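Long-range contacts in adapter protein mecA 2 (Bacillus subtilis, PDB 3JTO), which serves as an adaptor that recognises unfolded, aggregated and regulatory proteins and targets them to the ClpC protease, this chain being its ClpC-interacting C-terminal domain: residues 1-6 with 44-49; 6-11 with 57-62; 15-20 with 87-92; 21-26 with 53-58. All coordinates share one frame; numbering follows the deposited sequence.

Interaction 1: 1-6 with 44-49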
loop_
_atom_site.group_PDB
_atom_site.type_symbol
_atom_site.label_atom_id
_atom_site.label_comp_id
_atom_site.label_asym_id
_atom_site.label_seq_id
_atom_site.Cartn_x
_atom_site.Cartn_y
_atom_site.Cartn_z
ATOM N N ASP A 1 -3.705 -7.771 18.932
ATOM C CA ASP A 1 -3.014 -6.506 18.719
ATOM C C ASP A 1 -4.020 -5.402 18.488
ATOM O O ASP A 1 -5.146 -5.646 18.052
ATOM C CB ASP A 1 -2.082 -6.548 17.494
ATOM C CG ASP A 1 -1.601 -7.947 17.164
ATOM O OD1 ASP A 1 -1.678 -8.841 18.039
ATOM O OD2 ASP A 1 -1.145 -8.154 16.017
ATOM N N GLU A 2 -3.599 -4.184 18.792
ATOM C CA GLU A 2 -4.277 -3.000 18.311
ATOM C C GLU A 2 -3.474 -2.507 17.109
ATOM O O GLU A 2 -3.682 -1.394 16.610
ATOM C CB GLU A 2 -4.328 -1.937 19.407
ATOM C CG GLU A 2 -4.808 -2.470 20.743
ATOM C CD GLU A 2 -6.257 -2.931 20.712
ATOM O OE1 GLU A 2 -7.088 -2.241 20.071
ATOM O OE2 GLU A 2 -6.563 -3.980 21.332
ATOM N N SER A 3 -2.537 -3.346 16.669
ATOM C CA SER A 3 -1.733 -3.052 15.494
ATOM C C SER A 3 -2.566 -3.323 14.234
ATOM O O SER A 3 -3.413 -4.216 14.210
ATOM C CB SER A 3 -0.410 -3.836 15.500
ATOM O OG SER A 3 -0.508 -5.057 14.797
ATOM N N ALA A 4 -2.340 -2.535 13.195
ATOM C CA ALA A 4 -3.252 -2.545 12.059
ATOM C C ALA A 4 -2.631 -3.069 10.768
ATOM O O ALA A 4 -1.503 -2.725 10.417
ATOM C CB ALA A 4 -3.832 -1.144 11.842
ATOM N N ASP A 5 -3.382 -3.911 10.070
ATOM C CA ASP A 5 -3.058 -4.260 8.686
ATOM C C ASP A 5 -3.954 -3.459 7.745
ATOM O O ASP A 5 -5.179 -3.469 7.878
ATOM C CB ASP A 5 -3.251 -5.749 8.442
ATOM C CG ASP A 5 -2.343 -6.590 9.291
ATOM O OD1 ASP A 5 -1.362 -6.041 9.843
ATOM O OD2 ASP A 5 -2.603 -7.797 9.406
ATOM N N ILE A 6 -3.338 -2.763 6.799
ATOM C CA ILE A 6 -4.062 -1.841 5.946
ATOM C C ILE A 6 -3.908 -2.266 4.494
ATOM O O ILE A 6 -2.790 -2.366 3.993
ATOM C CB ILE A 6 -3.570 -0.379 6.178
ATOM C CG1 ILE A 6 -4.215 0.193 7.450
ATOM C CG2 ILE A 6 -3.886 0.521 5.002
ATOM C CD1 ILE A 6 -3.652 1.538 7.885
ATOM N N LEU A 44 -0.082 -3.011 3.810
ATOM C CA LEU A 44 0.880 -2.665 4.852
ATOM C C LEU A 44 0.444 -3.330 6.151
ATOM O O LEU A 44 -0.704 -3.225 6.547
ATOM C CB LEU A 44 0.952 -1.153 5.041
ATOM C CG LEU A 44 1.658 -0.329 3.962
ATOM C CD1 LEU A 44 1.183 1.108 4.019
ATOM C CD2 LEU A 44 3.208 -0.437 4.091
ATOM N N GLU A 45 1.363 -4.020 6.812
ATOM C CA GLU A 45 1.014 -4.816 7.982
ATOM C C GLU A 45 1.693 -4.346 9.259
ATOM O O GLU A 45 2.759 -3.747 9.202
ATOM C CB GLU A 45 1.350 -6.276 7.730
ATOM C CG GLU A 45 0.348 -6.979 6.855
ATOM C CD GLU A 45 0.835 -8.343 6.409
ATOM O OE1 GLU A 45 2.066 -8.567 6.433
ATOM O OE2 GLU A 45 -0.014 -9.181 6.028
ATOM N N ASP A 46 1.047 -4.614 10.399
ATOM C CA ASP A 46 1.631 -4.399 11.734
ATOM C C ASP A 46 1.989 -2.954 12.024
ATOM O O ASP A 46 3.083 -2.660 12.485
ATOM C CB ASP A 46 2.871 -5.276 11.945
ATOM C CG ASP A 46 2.595 -6.743 11.662
ATOM O OD1 ASP A 46 1.442 -7.195 11.883
ATOM O OD2 ASP A 46 3.524 -7.442 11.203
ATOM N N LEU A 47 1.060 -2.057 11.745
ATOM C CA LEU A 47 1.253 -0.648 12.023
ATOM C C LEU A 47 0.754 -0.322 13.433
ATOM O O LEU A 47 -0.309 -0.774 13.836
ATOM C CB LEU A 47 0.497 0.191 10.979
ATOM C CG LEU A 47 0.874 -0.092 9.518
ATOM C CD1 LEU A 47 0.011 0.707 8.565
ATOM C CD2 LEU A 47 2.356 0.183 9.260
ATOM N N GLY A 48 1.536 0.450 14.177
ATOM C CA GLY A 48 1.048 1.100 15.371
ATOM C C GLY A 48 -0.164 1.935 15.012
ATOM O O GLY A 48 -0.366 2.275 13.850
ATOM N N SER A 49 -0.987 2.267 15.998
ATOM C CA SER A 49 -2.252 2.913 15.699
ATOM C C SER A 49 -2.089 4.351 15.218
ATOM O O SER A 49 -2.862 4.810 14.385
ATOM C CB SER A 49 -3.221 2.812 16.879
ATOM O OG SER A 49 -2.565 3.063 18.105
#
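Ala4 and Leu47 grip each other through both of their peptide groups: Ala4 N gives its hydrogen to Leu47 O at 2.8 Å, on a lone pair in the carbonyl plane, and Leu47 N returns a bond to Ala4 O at 3.0 Å. Two residues on, Ile6 N donates to Leu44 O at 2.7 Å while Leu44 N reaches Ile6 O at 2.8 Å, so strands 4-10 and 39-47 run antiparallel here. Between these pairs the register slips by one residue. Asp46, with positive phi and psi (61°, 48°), and Leu47 both face Ala4, which makes a G1 beta bulge. The slip turns Asp46 N aside from Ala4 O, and the carboxylate of Asp5 takes it up instead: OD1 accepts from Asp46 N at 2.9 Å, nearly along its own C-O bond. CG of Asp5 sits beside its backbone N (chi1 -62°), which brings the carboxylate alongside CA and CB of Glu45. On the other face Ile6 CD1 meets Leu47 CD1 at 3.8 Å, the two side chains crossing at about a right angle; farther out, Val56 and Leu59 also pack on Ile6, and Ile28 on Leu47. Asp5 OD1 also lies 3.7 Å from Asp46 OD1, and the carboxylate of Glu45 is near as well. Such a cluster of acids would tend to raise their pKa values, an effect that the bond from Asp46 N should partly offset at Asp5.

Interaction 2: 6-11 with 57-62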
loop_
_atom_site.group_PDB
_atom_site.type_symbol
_atom_site.label_atom_id
_atom_site.label_comp_id
_atom_site.label_asym_id
_atom_site.label_seq_id
_atom_site.Cartn_x
_atom_site.Cartn_y
_atom_site.Cartn_z
ATOM N N ILE A 6 -3.338 -2.763 6.799
ATOM C CA ILE A 6 -4.062 -1.841 5.946
ATOM C C ILE A 6 -3.908 -2.266 4.494
ATOM O O ILE A 6 -2.790 -2.366 3.993
ATOM C CB ILE A 6 -3.570 -0.379 6.178
ATOM C CG1 ILE A 6 -4.215 0.193 7.450
ATOM C CG2 ILE A 6 -3.886 0.521 5.002
ATOM C CD1 ILE A 6 -3.652 1.538 7.885
ATOM N N ILE A 7 -5.032 -2.552 3.839
ATOM C CA ILE A 7 -5.047 -2.769 2.397
ATOM C C ILE A 7 -5.951 -1.778 1.665
ATOM O O ILE A 7 -7.145 -1.703 1.933
ATOM C CB ILE A 7 -5.493 -4.168 2.012
ATOM C CG1 ILE A 7 -4.700 -5.224 2.773
ATOM C CG2 ILE A 7 -5.314 -4.368 0.521
ATOM C CD1 ILE A 7 -5.226 -6.633 2.533
ATOM N N TYR A 8 -5.356 -1.041 0.729
ATOM C CA TYR A 8 -6.058 -0.076 -0.106
ATOM C C TYR A 8 -6.026 -0.416 -1.598
ATOM O O TYR A 8 -5.062 -1.002 -2.092
ATOM C CB TYR A 8 -5.460 1.317 0.099
ATOM C CG TYR A 8 -6.215 2.140 1.107
ATOM C CD1 TYR A 8 -6.920 3.277 0.720
ATOM C CD2 TYR A 8 -6.242 1.770 2.441
ATOM C CE1 TYR A 8 -7.621 4.015 1.641
ATOM C CE2 TYR A 8 -6.935 2.501 3.363
ATOM C CZ TYR A 8 -7.622 3.615 2.964
ATOM O OH TYR A 8 -8.308 4.331 3.905
ATOM N N GLN A 9 -7.077 0.022 -2.293
ATOM C CA GLN A 9 -7.329 -0.182 -3.723
ATOM C C GLN A 9 -7.009 1.097 -4.530
ATOM O O GLN A 9 -7.441 2.192 -4.162
ATOM C CB GLN A 9 -8.822 -0.418 -3.859
ATOM C CG GLN A 9 -9.302 -1.504 -4.761
ATOM C CD GLN A 9 -10.781 -1.735 -4.519
ATOM O OE1 GLN A 9 -11.507 -0.785 -4.219
ATOM N NE2 GLN A 9 -11.234 -2.991 -4.609
ATOM N N PHE A 10 -6.279 0.966 -5.634
ATOM C CA PHE A 10 -5.971 2.120 -6.488
ATOM C C PHE A 10 -6.275 1.803 -7.938
ATOM O O PHE A 10 -5.963 0.707 -8.424
ATOM C CB PHE A 10 -4.506 2.545 -6.340
ATOM C CG PHE A 10 -4.100 2.774 -4.917
ATOM C CD1 PHE A 10 -4.233 4.027 -4.341
ATOM C CD2 PHE A 10 -3.627 1.724 -4.142
ATOM C CE1 PHE A 10 -3.890 4.231 -3.025
ATOM C CE2 PHE A 10 -3.280 1.919 -2.839
ATOM C CZ PHE A 10 -3.408 3.170 -2.271
ATOM N N HIS A 11 -6.886 2.757 -8.629
ATOM C CA HIS A 11 -7.270 2.549 -10.021
ATOM C C HIS A 11 -6.048 2.344 -10.916
ATOM O O HIS A 11 -6.107 1.576 -11.873
ATOM C CB HIS A 11 -8.159 3.686 -10.534
ATOM C CG HIS A 11 -7.407 4.911 -10.954
ATOM N ND1 HIS A 11 -7.273 6.018 -10.142
ATOM C CD2 HIS A 11 -6.767 5.214 -12.108
ATOM C CE1 HIS A 11 -6.566 6.942 -10.770
ATOM N NE2 HIS A 11 -6.249 6.479 -11.966
ATOM N N ALA A 57 -4.483 8.424 5.993
ATOM C CA ALA A 57 -4.752 9.788 5.564
ATOM C C ALA A 57 -4.060 10.088 4.243
ATOM O O ALA A 57 -4.580 10.823 3.406
ATOM C CB ALA A 57 -4.306 10.769 6.628
ATOM N N VAL A 58 -2.872 9.530 4.063
ATOM C CA VAL A 58 -2.199 9.611 2.781
ATOM C C VAL A 58 -2.964 8.823 1.718
ATOM O O VAL A 58 -3.301 9.357 0.661
ATOM C CB VAL A 58 -0.767 9.078 2.876
ATOM C CG1 VAL A 58 -0.196 8.832 1.486
ATOM C CG2 VAL A 58 0.107 10.058 3.667
ATOM N N LEU A 59 -3.248 7.555 2.012
ATOM C CA LEU A 59 -3.816 6.648 1.018
ATOM C C LEU A 59 -5.191 7.101 0.571
ATOM O O LEU A 59 -5.512 7.027 -0.615
ATOM C CB LEU A 59 -3.886 5.213 1.539
ATOM C CG LEU A 59 -2.589 4.590 2.030
ATOM C CD1 LEU A 59 -2.810 3.139 2.420
ATOM C CD2 LEU A 59 -1.531 4.702 0.961
ATOM N N ALA A 60 -5.995 7.573 1.518
ATOM C CA ALA A 60 -7.349 8.018 1.214
ATOM C C ALA A 60 -7.405 9.104 0.135
ATOM O O ALA A 60 -8.432 9.279 -0.521
ATOM C CB ALA A 60 -8.058 8.480 2.472
ATOM N N GLU A 61 -6.309 9.824 -0.057
ATOM C CA GLU A 61 -6.279 10.849 -1.095
ATOM C C GLU A 61 -6.195 10.272 -2.503
ATOM O O GLU A 61 -6.461 10.980 -3.470
ATOM C CB GLU A 61 -5.116 11.822 -0.881
ATOM C CG GLU A 61 -5.342 12.854 0.207
ATOM C CD GLU A 61 -4.152 13.779 0.369
ATOM O OE1 GLU A 61 -3.088 13.492 -0.230
ATOM O OE2 GLU A 61 -4.277 14.791 1.098
ATOM N N TYR A 62 -5.815 9.001 -2.621
ATOM C CA TYR A 62 -5.563 8.397 -3.934
ATOM C C TYR A 62 -6.390 7.145 -4.220
ATOM O O TYR A 62 -6.540 6.744 -5.376
ATOM C CB TYR A 62 -4.089 8.050 -4.091
ATOM C CG TYR A 62 -3.167 9.229 -4.102
ATOM C CD1 TYR A 62 -2.866 9.889 -5.288
ATOM C CD2 TYR A 62 -2.573 9.675 -2.929
ATOM C CE1 TYR A 62 -2.009 10.969 -5.300
ATOM C CE2 TYR A 62 -1.715 10.751 -2.931
ATOM C CZ TYR A 62 -1.435 11.395 -4.114
ATOM O OH TYR A 62 -0.571 12.470 -4.109
HETATM O O HOH W 1 -7.996 4.762 -7.246
#
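Leu59 of helix 49-59 lies over the inner face of strand 4-10 and meets every second residue of it, Ile6, Tyr8 and Phe10: the helix-on-sheet packing of an alpha/beta domain. Its CB stands over one face of the Tyr8 ring, 3.9 Å from the centroid and 17° off the ring normal, a CH-pi contact displaced toward the rim. From there CG lies beside the backbone N (chi1 -56°), and the two methyls part ways. CD1 continues across the same ring, 3.7 Å from Tyr8 CD2, and also touches Ile6 CG2 at 3.8 Å. CD2 turns to the next aromatic and comes within 4.0 Å of Phe10 CZ, the leucine and phenylalanine side chains crossing at about a right angle. One branched side chain thus joins two rings of the strand, while Val56, a turn earlier in the helix, packs on Tyr8 and Leu19 of helix 13-25 packs on Phe10. Tyr62 borders Phe10 with its CB and carbonyl, its own ring leading away: the CB lies 4.0 Å from Phe10 CE1, and the carbonyl oxygen approaches the ring edge near the ring plane. No direct hydrogen bond joins the two segments, but a water does: it accepts from His11 N at 2.7 Å and donates to Tyr62 O at 3.1 Å.

Interaction 3: 15-20 with 87-92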
loop_
_atom_site.group_PDB
_atom_site.type_symbol
_atom_site.label_atom_id
_atom_site.label_comp_id
_atom_site.label_asym_id
_atom_site.label_seq_id
_atom_site.Cartn_x
_atom_site.Cartn_y
_atom_site.Cartn_z
ATOM N N ASP A 15 -1.187 6.159 -8.912
ATOM C CA ASP A 15 -1.589 6.537 -7.570
ATOM C C ASP A 15 -0.537 6.114 -6.548
ATOM O O ASP A 15 -0.228 6.877 -5.633
ATOM C CB ASP A 15 -2.944 5.924 -7.220
ATOM C CG ASP A 15 -4.055 6.397 -8.143
ATOM O OD1 ASP A 15 -4.027 7.571 -8.593
ATOM O OD2 ASP A 15 -4.969 5.589 -8.411
ATOM N N ILE A 16 0.025 4.915 -6.710
ATOM C CA ILE A 16 1.025 4.431 -5.763
ATOM C C ILE A 16 2.380 5.123 -5.930
ATOM O O ILE A 16 3.131 5.290 -4.965
ATOM C CB ILE A 16 1.198 2.892 -5.809
ATOM C CG1 ILE A 16 -0.141 2.196 -5.547
ATOM C CG2 ILE A 16 2.221 2.459 -4.792
ATOM C CD1 ILE A 16 -0.132 0.727 -5.798
ATOM N N ILE A 17 2.694 5.542 -7.147
ATOM C CA ILE A 17 3.901 6.323 -7.353
ATOM C C ILE A 17 3.786 7.662 -6.625
ATOM O O ILE A 17 4.700 8.077 -5.925
ATOM C CB ILE A 17 4.198 6.531 -8.856
ATOM C CG1 ILE A 17 4.737 5.235 -9.463
ATOM C CG2 ILE A 17 5.203 7.668 -9.072
ATOM C CD1 ILE A 17 4.541 5.149 -10.950
ATOM N N GLN A 18 2.653 8.328 -6.772
ATOM C CA GLN A 18 2.516 9.660 -6.213
ATOM C C GLN A 18 2.506 9.701 -4.695
ATOM O O GLN A 18 3.053 10.630 -4.096
ATOM C CB GLN A 18 1.290 10.363 -6.778
ATOM C CG GLN A 18 1.646 11.256 -7.957
ATOM C CD GLN A 18 0.560 11.290 -8.990
ATOM O OE1 GLN A 18 0.804 10.993 -10.160
ATOM N NE2 GLN A 18 -0.659 11.633 -8.568
ATOM N N LEU A 19 1.895 8.699 -4.069
ATOM C CA LEU A 19 1.772 8.719 -2.621
ATOM C C LEU A 19 3.032 8.171 -1.962
ATOM O O LEU A 19 3.298 8.423 -0.796
ATOM C CB LEU A 19 0.489 8.014 -2.143
ATOM C CG LEU A 19 0.238 6.518 -1.858
ATOM C CD1 LEU A 19 -0.832 5.910 -2.762
ATOM C CD2 LEU A 19 1.488 5.631 -1.775
ATOM N N SER A 20 3.822 7.445 -2.735
ATOM C CA SER A 20 4.976 6.748 -2.201
ATOM C C SER A 20 5.875 7.695 -1.424
ATOM O O SER A 20 6.507 7.310 -0.445
ATOM C CB SER A 20 5.755 6.092 -3.340
ATOM O OG SER A 20 6.881 5.395 -2.852
ATOM N N GLU A 87 10.236 1.927 -0.979
ATOM C CA GLU A 87 11.627 2.212 -1.270
ATOM C C GLU A 87 12.023 1.766 -2.681
ATOM O O GLU A 87 12.906 2.361 -3.290
ATOM C CB GLU A 87 12.560 1.610 -0.208
ATOM C CG GLU A 87 12.877 0.145 -0.403
ATOM C CD GLU A 87 14.260 -0.233 0.114
ATOM O OE1 GLU A 87 14.992 0.674 0.577
ATOM O OE2 GLU A 87 14.621 -1.433 0.047
ATOM N N THR A 88 11.379 0.721 -3.200
ATOM C CA THR A 88 11.619 0.330 -4.586
ATOM C C THR A 88 11.158 1.447 -5.522
ATOM O O THR A 88 11.816 1.739 -6.507
ATOM C CB THR A 88 10.900 -0.977 -4.971
ATOM O OG1 THR A 88 11.371 -2.051 -4.154
ATOM C CG2 THR A 88 11.155 -1.321 -6.447
ATOM N N ILE A 89 10.031 2.074 -5.197
ATOM C CA ILE A 89 9.478 3.135 -6.014
ATOM C C ILE A 89 10.299 4.410 -5.920
ATOM O O ILE A 89 10.508 5.097 -6.925
ATOM C CB ILE A 89 8.041 3.463 -5.594
ATOM C CG1 ILE A 89 7.118 2.291 -5.927
ATOM C CG2 ILE A 89 7.576 4.765 -6.247
ATOM C CD1 ILE A 89 5.660 2.569 -5.693
ATOM N N GLN A 90 10.751 4.728 -4.708
ATOM C CA GLN A 90 11.459 5.977 -4.445
ATOM C C GLN A 90 12.822 5.979 -5.100
ATOM O O GLN A 90 13.341 7.020 -5.485
ATOM C CB GLN A 90 11.589 6.219 -2.947
ATOM C CG GLN A 90 10.345 6.814 -2.321
ATOM C CD GLN A 90 9.842 8.014 -3.084
ATOM O OE1 GLN A 90 9.196 7.870 -4.118
ATOM N NE2 GLN A 90 10.126 9.208 -2.573
ATOM N N THR A 91 13.397 4.797 -5.228
ATOM C CA THR A 91 14.595 4.615 -6.020
ATOM C C THR A 91 14.461 5.280 -7.395
ATOM O O THR A 91 15.367 5.987 -7.860
ATOM C CB THR A 91 14.847 3.120 -6.244
ATOM O OG1 THR A 91 15.575 2.583 -5.128
ATOM C CG2 THR A 91 15.622 2.907 -7.538
ATOM N N HIS A 92 13.312 5.057 -8.029
ATOM C CA HIS A 92 13.092 5.451 -9.416
ATOM C C HIS A 92 12.443 6.827 -9.567
ATOM O O HIS A 92 12.908 7.671 -10.341
ATOM C CB HIS A 92 12.258 4.376 -10.119
ATOM C CG HIS A 92 12.989 3.082 -10.284
ATOM N ND1 HIS A 92 13.153 2.185 -9.252
ATOM C CD2 HIS A 92 13.633 2.552 -11.350
ATOM C CE1 HIS A 92 13.849 1.145 -9.679
ATOM N NE2 HIS A 92 14.158 1.347 -10.948
HETATM O O HOH W 2 7.574 9.110 -5.902
#
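Ile89 meets Ile16 and Ser20 with separate branches, its side chain pointing toward helix 13-25 and dividing between two levels of that helix. CG1 lies beside the backbone N and CG2 anti to it (chi1 -68°), which sends the longer branch toward Ile16 and the shorter toward Ser20. At the first level Ile89 CD1 meets Ile16 CG2 at 3.6 Å, the two isoleucine side chains crossing at about a right angle. At the second, Ile89 CG2 rests against Ser20, 3.5 Å from OG and 3.7 Å from CB, and the same methyl reaches Ile17 more loosely, with Ile17 CG1 4.3 Å away.

The axes of segments 15-20 and 87-92 cross almost perpendicularly, at -85°, and come within 9.5 Å of each other. The C-terminal helix is thereby packed across the helix that follows the first strand of the MecA C-terminal domain, on a different side of it from Phe10 of that strand, with Ile16 touching both Phe10 and Ile89. Phe10 also touches Leu19, while Val86 and Phe93 of helix 85-93 add contacts to Ser20 and Ile17.

Polar groups run along one border. The hydroxyl of Ser20 lies toward helix 85-93, where OG is 3.6 Å from Gln90 OE1 without a hydrogen bond between them. Gln90 is bent at chi2 (-50°), which folds its amide back toward helix 13-25. Its OE1 accepts from a water at 2.7 Å, and that water also donates to Ile17 O.

Interaction 4: 21-26 with 53-58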
loop_
_atom_site.group_PDB
_atom_site.type_symbol
_atom_site.label_atom_id
_atom_site.label_comp_id
_atom_site.label_asym_id
_atom_site.label_seq_id
_atom_site.Cartn_x
_atom_site.Cartn_y
_atom_site.Cartn_z
ATOM N N GLU A 21 5.917 8.941 -1.869
ATOM C CA GLU A 21 6.799 9.942 -1.298
ATOM C C GLU A 21 6.258 10.430 0.051
ATOM O O GLU A 21 7.013 10.651 1.001
ATOM C CB GLU A 21 6.937 11.093 -2.286
ATOM C CG GLU A 21 8.189 11.920 -2.121
ATOM C CD GLU A 21 7.916 13.198 -1.376
ATOM O OE1 GLU A 21 7.358 13.121 -0.262
ATOM O OE2 GLU A 21 8.252 14.278 -1.907
ATOM N N SER A 22 4.942 10.580 0.118
ATOM C CA SER A 22 4.246 10.894 1.355
ATOM C C SER A 22 4.385 9.801 2.429
ATOM O O SER A 22 4.525 10.121 3.608
ATOM C CB SER A 22 2.770 11.153 1.066
ATOM O OG SER A 22 2.625 12.265 0.205
ATOM N N LEU A 23 4.338 8.530 2.023
ATOM C CA LEU A 23 4.512 7.423 2.962
ATOM C C LEU A 23 5.914 7.410 3.571
ATOM O O LEU A 23 6.067 7.249 4.786
ATOM C CB LEU A 23 4.207 6.066 2.316
ATOM C CG LEU A 23 2.737 5.756 2.031
ATOM C CD1 LEU A 23 2.585 4.335 1.581
ATOM C CD2 LEU A 23 1.845 6.025 3.246
ATOM N N GLN A 24 6.933 7.584 2.734
ATOM C CA GLN A 24 8.309 7.585 3.215
ATOM C C GLN A 24 8.577 8.734 4.193
ATOM O O GLN A 24 9.364 8.596 5.125
ATOM C CB GLN A 24 9.271 7.678 2.053
ATOM C CG GLN A 24 10.722 7.609 2.454
ATOM C CD GLN A 24 11.626 8.228 1.400
ATOM O OE1 GLN A 24 12.337 7.527 0.667
ATOM N NE2 GLN A 24 11.587 9.548 1.305
ATOM N N ARG A 25 7.920 9.867 3.981
ATOM C CA ARG A 25 8.126 10.993 4.864
ATOM C C ARG A 25 7.692 10.648 6.288
ATOM O O ARG A 25 8.363 11.014 7.255
ATOM C CB ARG A 25 7.422 12.251 4.344
ATOM C CG ARG A 25 8.112 12.829 3.117
ATOM C CD ARG A 25 7.814 14.307 2.927
ATOM N NE ARG A 25 8.797 14.946 2.050
ATOM C CZ ARG A 25 8.500 15.560 0.910
ATOM N NH1 ARG A 25 7.237 15.636 0.508
ATOM N NH2 ARG A 25 9.464 16.110 0.178
ATOM N N ILE A 26 6.585 9.925 6.414
ATOM C CA ILE A 26 6.094 9.543 7.728
ATOM C C ILE A 26 6.692 8.212 8.197
ATOM O O ILE A 26 6.098 7.504 8.996
ATOM C CB ILE A 26 4.554 9.528 7.762
ATOM C CG1 ILE A 26 3.980 8.404 6.895
ATOM C CG2 ILE A 26 4.011 10.870 7.283
ATOM C CD1 ILE A 26 2.480 8.380 6.915
ATOM N N GLU A 53 -3.014 5.648 11.299
ATOM C CA GLU A 53 -3.942 6.729 11.017
ATOM C C GLU A 53 -3.302 7.729 10.048
ATOM O O GLU A 53 -3.950 8.191 9.102
ATOM C CB GLU A 53 -4.372 7.413 12.316
ATOM C CG GLU A 53 -5.879 7.408 12.531
ATOM C CD GLU A 53 -6.426 5.995 12.765
ATOM O OE1 GLU A 53 -6.244 5.467 13.887
ATOM O OE2 GLU A 53 -7.039 5.414 11.835
ATOM N N GLY A 54 -2.031 8.048 10.291
ATOM C CA GLY A 54 -1.251 8.882 9.395
ATOM C C GLY A 54 -1.214 8.283 7.991
ATOM O O GLY A 54 -1.360 8.991 6.997
ATOM N N VAL A 55 -1.034 6.967 7.919
ATOM C CA VAL A 55 -1.001 6.241 6.660
ATOM C C VAL A 55 -2.354 6.248 5.921
ATOM O O VAL A 55 -2.416 6.446 4.706
ATOM C CB VAL A 55 -0.524 4.787 6.888
ATOM C CG1 VAL A 55 -0.985 3.866 5.749
ATOM C CG2 VAL A 55 1.001 4.745 7.070
ATOM N N VAL A 56 -3.436 6.035 6.655
ATOM C CA VAL A 56 -4.755 6.012 6.051
ATOM C C VAL A 56 -5.128 7.381 5.479
ATOM O O VAL A 56 -5.958 7.479 4.574
ATOM C CB VAL A 56 -5.828 5.503 7.040
ATOM C CG1 VAL A 56 -7.208 6.035 6.689
ATOM C CG2 VAL A 56 -5.847 4.004 7.025
ATOM N N ALA A 57 -4.483 8.424 5.993
ATOM C CA ALA A 57 -4.752 9.788 5.564
ATOM C C ALA A 57 -4.060 10.088 4.243
ATOM O O ALA A 57 -4.580 10.823 3.406
ATOM C CB ALA A 57 -4.306 10.769 6.628
ATOM N N VAL A 58 -2.872 9.530 4.063
ATOM C CA VAL A 58 -2.199 9.611 2.781
ATOM C C VAL A 58 -2.964 8.823 1.718
ATOM O O VAL A 58 -3.301 9.357 0.661
ATOM C CB VAL A 58 -0.767 9.078 2.876
ATOM C CG1 VAL A 58 -0.196 8.832 1.486
ATOM C CG2 VAL A 58 0.107 10.058 3.667
#
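Val58 faces Ser22 and Leu23 across the interface of two helices, and what joins them is wholly apolar. Val58 CG1 touches Ser22 CB at 3.8 Å and Leu23 CD2 at 3.9 Å, so one methyl meets both the serine CB and the leucine tip; CG2 of the same valine also lies against Ser22 CB. Leu23 continues to Val55, its CD2 4.1 Å from Val55 CG2, while Leu42 and Ile28 also pack on this leucine.

A second kind of packing sets a side chain partly on backbone. Ile26, the first residue to leave helical geometry, holds CG1 in the crowded position between its backbone N and carbonyl carbon (chi1 68°). Its CD1 thereby rests on the backbone at Gly54, 3.8 Å from Gly54 C, and against the side chain of the next residue, 3.9 Å from Val55 CG2.

No hydrogen bond crosses the contact. The segment axes lie 9.9 Å apart at 164°, a nearly antiparallel pair of helices whose Leu23 and Val55 also pack on strand 39-47: two helices laid on one face of an antiparallel sheet, in an alpha/beta domain.

The four contacts illustrate how chemistry follows position in a small alpha/beta domain. Interaction 1 lies toward the surface and relies on backbone hydrogen bonds between strands, with acidic side chains outside and apolar ones inside. Interactions 2 and 3 are buried; each joins its segments by side-chain packing supplemented by a water, the first between strand and helix, the second between helices. Interaction 4, partly buried, has no bridging hydrogen bond. Strand 4-10 serves interactions 1 and 2, helix 49-59 serves 2 and 4, and helix 13-25 serves 3 and 4. Ile6 joins 1 to 2, Val56 packs against it from 4, and Leu19 touches both Phe10 and Val58.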